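Local coordinates for protein Alpha/beta fold hydrolase (Pseudomonas aeruginosa, PDB 6I8W) that is a membrane-bound phospholipase A of the alpha/beta hydrolase fold, a virulence factor that degrades membrane phospholipids and may also act on monoacylglycerols, at residues D197-Q202 with D258-V263. Residues are numbered along the deposited sequence; the frame is centred on the assembly and turned at random.
Sequences DFVFVQ and DRVLDV. With BOG (octyl beta-D-glucopyranoside), chain D.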
ATOM      1  N   ASP A 197      -7.616   8.024 -12.007  1.00 47.44           N
ATOM      2  CA  ASP A 197      -8.656   9.058 -11.828  1.00 52.25           C
ATOM      3  C   ASP A 197      -9.514   8.763 -10.603  1.00 43.28           C
ATOM      4  O   ASP A 197     -10.021   9.669  -9.940  1.00 43.42           O
ATOM      5  CB  ASP A 197      -9.563   9.162 -13.065  1.00 49.82           C
ATOM      6  CG  ASP A 197      -8.824   9.649 -14.302  1.00 63.82           C
ATOM      7  OD1 ASP A 197      -7.714  10.199 -14.150  1.00 55.69           O
ATOM      8  OD2 ASP A 197      -9.355   9.483 -15.427  1.00 70.50           O
ATOM      9  N   PHE A 198      -9.651   7.480 -10.290  1.00 42.79           N
ATOM     10  CA  PHE A 198     -10.503   7.035  -9.192  1.00 42.47           C
ATOM     11  C   PHE A 198      -9.885   7.296  -7.806  1.00 56.33           C
ATOM     12  O   PHE A 198     -10.609   7.529  -6.830  1.00 40.60           O
ATOM     13  CB  PHE A 198     -10.808   5.546  -9.348  1.00 42.84           C
ATOM     14  CG  PHE A 198     -11.916   5.054  -8.465  1.00 44.39           C
ATOM     15  CD1 PHE A 198     -13.200   5.556  -8.597  1.00 49.24           C
ATOM     16  CD2 PHE A 198     -11.689   4.050  -7.538  1.00 47.88           C
ATOM     17  CE1 PHE A 198     -14.232   5.091  -7.793  1.00 45.41           C
ATOM     18  CE2 PHE A 198     -12.710   3.575  -6.737  1.00 49.07           C
ATOM     19  CZ  PHE A 198     -13.984   4.096  -6.863  1.00 46.01           C
ATOM     20  N   VAL A 199      -8.556   7.255  -7.712  1.00 39.25           N
ATOM     21  CA  VAL A 199      -7.910   7.361  -6.403  1.00 37.70           C
ATOM     22  C   VAL A 199      -7.186   8.697  -6.190  1.00 37.25           C
ATOM     23  O   VAL A 199      -6.828   9.013  -5.057  1.00 36.37           O
ATOM     24  CB  VAL A 199      -6.897   6.211  -6.163  1.00 39.74           C
ATOM     25  CG1 VAL A 199      -7.578   4.829  -6.276  1.00 37.27           C
ATOM     26  CG2 VAL A 199      -5.727   6.322  -7.122  1.00 37.71           C
ATOM     27  N   PHE A 200      -6.981   9.473  -7.259  1.00 38.31           N
ATOM     28  CA  PHE A 200      -6.338  10.797  -7.150  1.00 39.67           C
ATOM     29  C   PHE A 200      -7.283  11.959  -7.430  1.00 43.97           C
ATOM     30  O   PHE A 200      -8.038  11.939  -8.405  1.00 41.10           O
ATOM     31  CB  PHE A 200      -5.162  10.934  -8.127  1.00 37.99           C
ATOM     32  CG  PHE A 200      -3.984  10.062  -7.814  1.00 38.88           C
ATOM     33  CD1 PHE A 200      -3.174  10.332  -6.719  1.00 38.29           C
ATOM     34  CD2 PHE A 200      -3.667   8.988  -8.640  1.00 38.45           C
ATOM     35  CE1 PHE A 200      -2.076   9.533  -6.440  1.00 34.57           C
ATOM     36  CE2 PHE A 200      -2.570   8.187  -8.371  1.00 37.92           C
ATOM     37  CZ  PHE A 200      -1.775   8.449  -7.267  1.00 34.80           C
ATOM     38  N   VAL A 201      -7.192  13.012  -6.620  1.00 39.65           N
ATOM     39  CA  VAL A 201      -7.800  14.267  -7.019  1.00 41.45           C
ATOM     40  C   VAL A 201      -6.854  14.988  -7.982  1.00 43.56           C
ATOM     41  O   VAL A 201      -7.235  15.325  -9.100  1.00 43.48           O
ATOM     42  CB  VAL A 201      -8.134  15.152  -5.803  1.00 41.77           C
ATOM     43  CG1 VAL A 201      -8.641  16.525  -6.261  1.00 43.95           C
ATOM     44  CG2 VAL A 201      -9.166  14.444  -4.927  1.00 41.68           C
ATOM     45  N   GLN A 202      -5.618  15.225  -7.551  1.00 40.74           N
ATOM     46  CA  GLN A 202      -4.601  15.778  -8.441  1.00 41.13           C
ATOM     47  C   GLN A 202      -3.561  14.704  -8.640  1.00 45.20           C
ATOM     48  O   GLN A 202      -2.799  14.384  -7.718  1.00 40.86           O
ATOM     49  CB  GLN A 202      -3.951  17.058  -7.866  1.00 41.47           C
ATOM     50  CG  GLN A 202      -4.849  18.290  -7.864  1.00 50.28           C
ATOM     51  CD  GLN A 202      -4.124  19.555  -7.400  1.00 62.32           C
ATOM     52  OE1 GLN A 202      -3.663  19.639  -6.259  1.00 61.28           O
ATOM     53  NE2 GLN A 202      -4.025  20.540  -8.287  1.00 58.83           N
ATOM     54  N   ASP A 258     -11.801  11.132  -0.843  1.00 37.99           N
ATOM     55  CA  ASP A 258     -11.593   9.695  -1.055  1.00 37.06           C
ATOM     56  C   ASP A 258     -12.876   9.079  -1.617  1.00 41.41           C
ATOM     57  O   ASP A 258     -13.920   9.127  -0.976  1.00 38.82           O
ATOM     58  CB  ASP A 258     -11.196   9.023   0.268  1.00 35.54           C
ATOM     59  CG  ASP A 258     -10.769   7.566   0.102  1.00 41.82           C
ATOM     60  OD1 ASP A 258     -11.163   6.905  -0.887  1.00 38.58           O
ATOM     61  OD2 ASP A 258     -10.037   7.072   0.990  1.00 34.05           O
ATOM     62  N   ARG A 259     -12.797   8.524  -2.822  1.00 37.91           N
ATOM     63  CA  ARG A 259     -13.971   7.924  -3.457  0.55 38.51           C
ATOM     64  C   ARG A 259     -14.033   6.422  -3.195  1.00 43.79           C
ATOM     65  O   ARG A 259     -15.080   5.781  -3.400  1.00 47.08           O
ATOM     66  CB  ARG A 259     -13.962   8.199  -4.962  0.55 47.42           C
ATOM     67  CG  ARG A 259     -14.274   9.644  -5.327  0.55 47.60           C
ATOM     68  CD  ARG A 259     -13.679  10.033  -6.676  0.55 48.86           C
ATOM     69  NE  ARG A 259     -14.229   9.288  -7.808  0.55 48.99           N
ATOM     70  CZ  ARG A 259     -13.899   9.526  -9.073  0.55 50.81           C
ATOM     71  NH1 ARG A 259     -13.027  10.488  -9.345  0.55 47.55           N
ATOM     72  NH2 ARG A 259     -14.432   8.815 -10.065  0.55 46.30           N
ATOM     73  N   VAL A 260     -12.918   5.863  -2.735  1.00 42.22           N
ATOM     74  CA  VAL A 260     -12.814   4.424  -2.507  1.00 41.87           C
ATOM     75  C   VAL A 260     -13.387   4.024  -1.147  1.00 41.30           C
ATOM     76  O   VAL A 260     -14.168   3.091  -1.037  1.00 42.77           O
ATOM     77  CB  VAL A 260     -11.339   3.972  -2.594  1.00 40.60           C
ATOM     78  CG1 VAL A 260     -11.236   2.448  -2.556  1.00 35.89           C
ATOM     79  CG2 VAL A 260     -10.696   4.527  -3.849  1.00 39.97           C
ATOM     80  N   LEU A 261     -12.969   4.735  -0.107  1.00 40.49           N
ATOM     81  CA  LEU A 261     -13.441   4.505   1.257  1.00 43.09           C
ATOM     82  C   LEU A 261     -13.797   5.861   1.859  1.00 45.34           C
ATOM     83  O   LEU A 261     -13.006   6.809   1.785  1.00 44.12           O
ATOM     84  CB  LEU A 261     -12.378   3.803   2.098  1.00 38.50           C
ATOM     85  CG  LEU A 261     -11.902   2.443   1.574  1.00 42.24           C
ATOM     86  CD1 LEU A 261     -10.741   1.955   2.421  1.00 37.45           C
ATOM     87  CD2 LEU A 261     -13.034   1.446   1.580  1.00 40.22           C
ATOM     88  N   ASP A 262     -14.981   5.966   2.444  1.00 41.28           N
ATOM     89  CA  ASP A 262     -15.518   7.287   2.733  1.00 38.83           C
ATOM     90  C   ASP A 262     -14.951   7.910   4.001  1.00 41.47           C
ATOM     91  O   ASP A 262     -14.722   7.216   4.993  1.00 38.59           O
ATOM     92  CB  ASP A 262     -17.036   7.237   2.827  1.00 47.99           C
ATOM     93  CG  ASP A 262     -17.645   8.597   2.645  1.00 56.72           C
ATOM     94  OD1 ASP A 262     -17.722   9.032   1.478  1.00 52.91           O
ATOM     95  OD2 ASP A 262     -17.978   9.249   3.662  1.00 54.43           O
ATOM     96  N   VAL A 263     -14.735   9.227   3.958  1.00 41.16           N
ATOM     97  CA  VAL A 263     -14.189   9.963   5.101  1.00 43.25           C
ATOM     98  C   VAL A 263     -15.052   9.826   6.360  1.00 45.38           C
ATOM     99  O   VAL A 263     -14.549   9.968   7.472  1.00 41.90           O
ATOM    100  CB  VAL A 263     -14.001  11.479   4.767  1.00 38.07           C
ATOM    101  CG1 VAL A 263     -15.351  12.171   4.566  1.00 41.86           C
ATOM    102  CG2 VAL A 263     -13.154  12.178   5.838  1.00 37.31           C
TER
HETATM  103  C1  BOG D 402       8.385  10.656 -12.707  1.00 58.67           C
HETATM  104  O1  BOG D 402       7.432   9.976 -11.889  1.00 55.54           O
HETATM  105  C2  BOG D 402       7.896  12.101 -12.871  1.00 61.82           C
HETATM  106  O2  BOG D 402       6.924  12.126 -13.914  1.00 63.33           O
HETATM  107  C3  BOG D 402       8.992  13.118 -13.181  1.00 70.37           C
HETATM  108  O3  BOG D 402       8.496  14.465 -13.125  1.00 64.87           O
HETATM  109  C4  BOG D 402      10.103  12.924 -12.168  1.00 79.12           C
HETATM  110  O4  BOG D 402      11.116  13.938 -12.311  1.00 82.44           O
HETATM  111  C5  BOG D 402      10.648  11.520 -12.427  1.00 75.86           C
HETATM  112  O5  BOG D 402       9.667  10.530 -12.079  1.00 72.51           O
HETATM  113  C6  BOG D 402      11.969  11.249 -11.707  1.00 67.37           C
HETATM  114  O6  BOG D 402      11.770  10.488 -10.514  1.00 46.38           O
HETATM  115  C1' BOG D 402       7.714   8.591 -11.715  1.00 56.56           C
HETATM  116  C2' BOG D 402       6.866   8.063 -10.568  1.00 53.11           C
HETATM  117  C3' BOG D 402       5.553   8.826 -10.515  1.00 58.11           C
HETATM  118  C4' BOG D 402       4.554   8.183  -9.571  1.00 57.86           C
HETATM  119  C5' BOG D 402       3.161   8.310 -10.173  1.00 61.72           C
HETATM  120  C6' BOG D 402       2.085   7.985  -9.149  1.00 61.78           C
HETATM  121  C7' BOG D 402       0.795   7.581  -9.847  1.00 61.53           C
HETATM  122  C8' BOG D 402       0.362   8.651 -10.821  1.00 59.72           C
HETATM  123  O   HOH W   1     -10.315   8.683  -4.405  1.00 37.50           O
HETATM  124  O   HOH W   2     -10.686  11.701  -7.857  1.00 52.17           O
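In this alpha/beta hydrolase, the end of helix 191-199 packs against the loop after strand 250-255, where Phe198 meets Arg259 and Val260 just beyond the probable acid of the catalytic triad, Asp258. That assignment rests on geometry: Asp258 OD2 is hydrogen-bonded to His286 ND1, with Ser137 as presumed nucleophile on a GxSxG elbow. Asp258 OD1 accepts from Val260 N, an Asx turn, nearly along its C-O axis at 2.8 Å. The same Asp258 OD1 takes Leu261 N, three residues on, from above the carboxylate plane (2.9 Å, 169°). Across the interface the apolar evidence is Phe198 CE2 against Val260 CG2 at 3.6 Å, with CD2 touching the same methyl; Phe198 CG stands anti to the backbone N, beside the carbonyl carbon (chi1 -167°). Val199 CG1 lies 4.0 Å from Val260 CG2, and the Val260 side chain also touches His286. In the one of two modelled Arg259 conformers described here, NH2 comes to the edge of the Phe198 ring, 3.8 Å from CD1, with guanidinium and ring planes 76° apart, and NE forms a salt bridge with Glu172 of helix 172-177. No direct hydrogen bond joins the segments; two waters bridge them instead. One links Phe198 O to Arg259 N; the other, in this conformer, donates to Phe200 O and accepts from Arg259 NH1 at 3.0 Å.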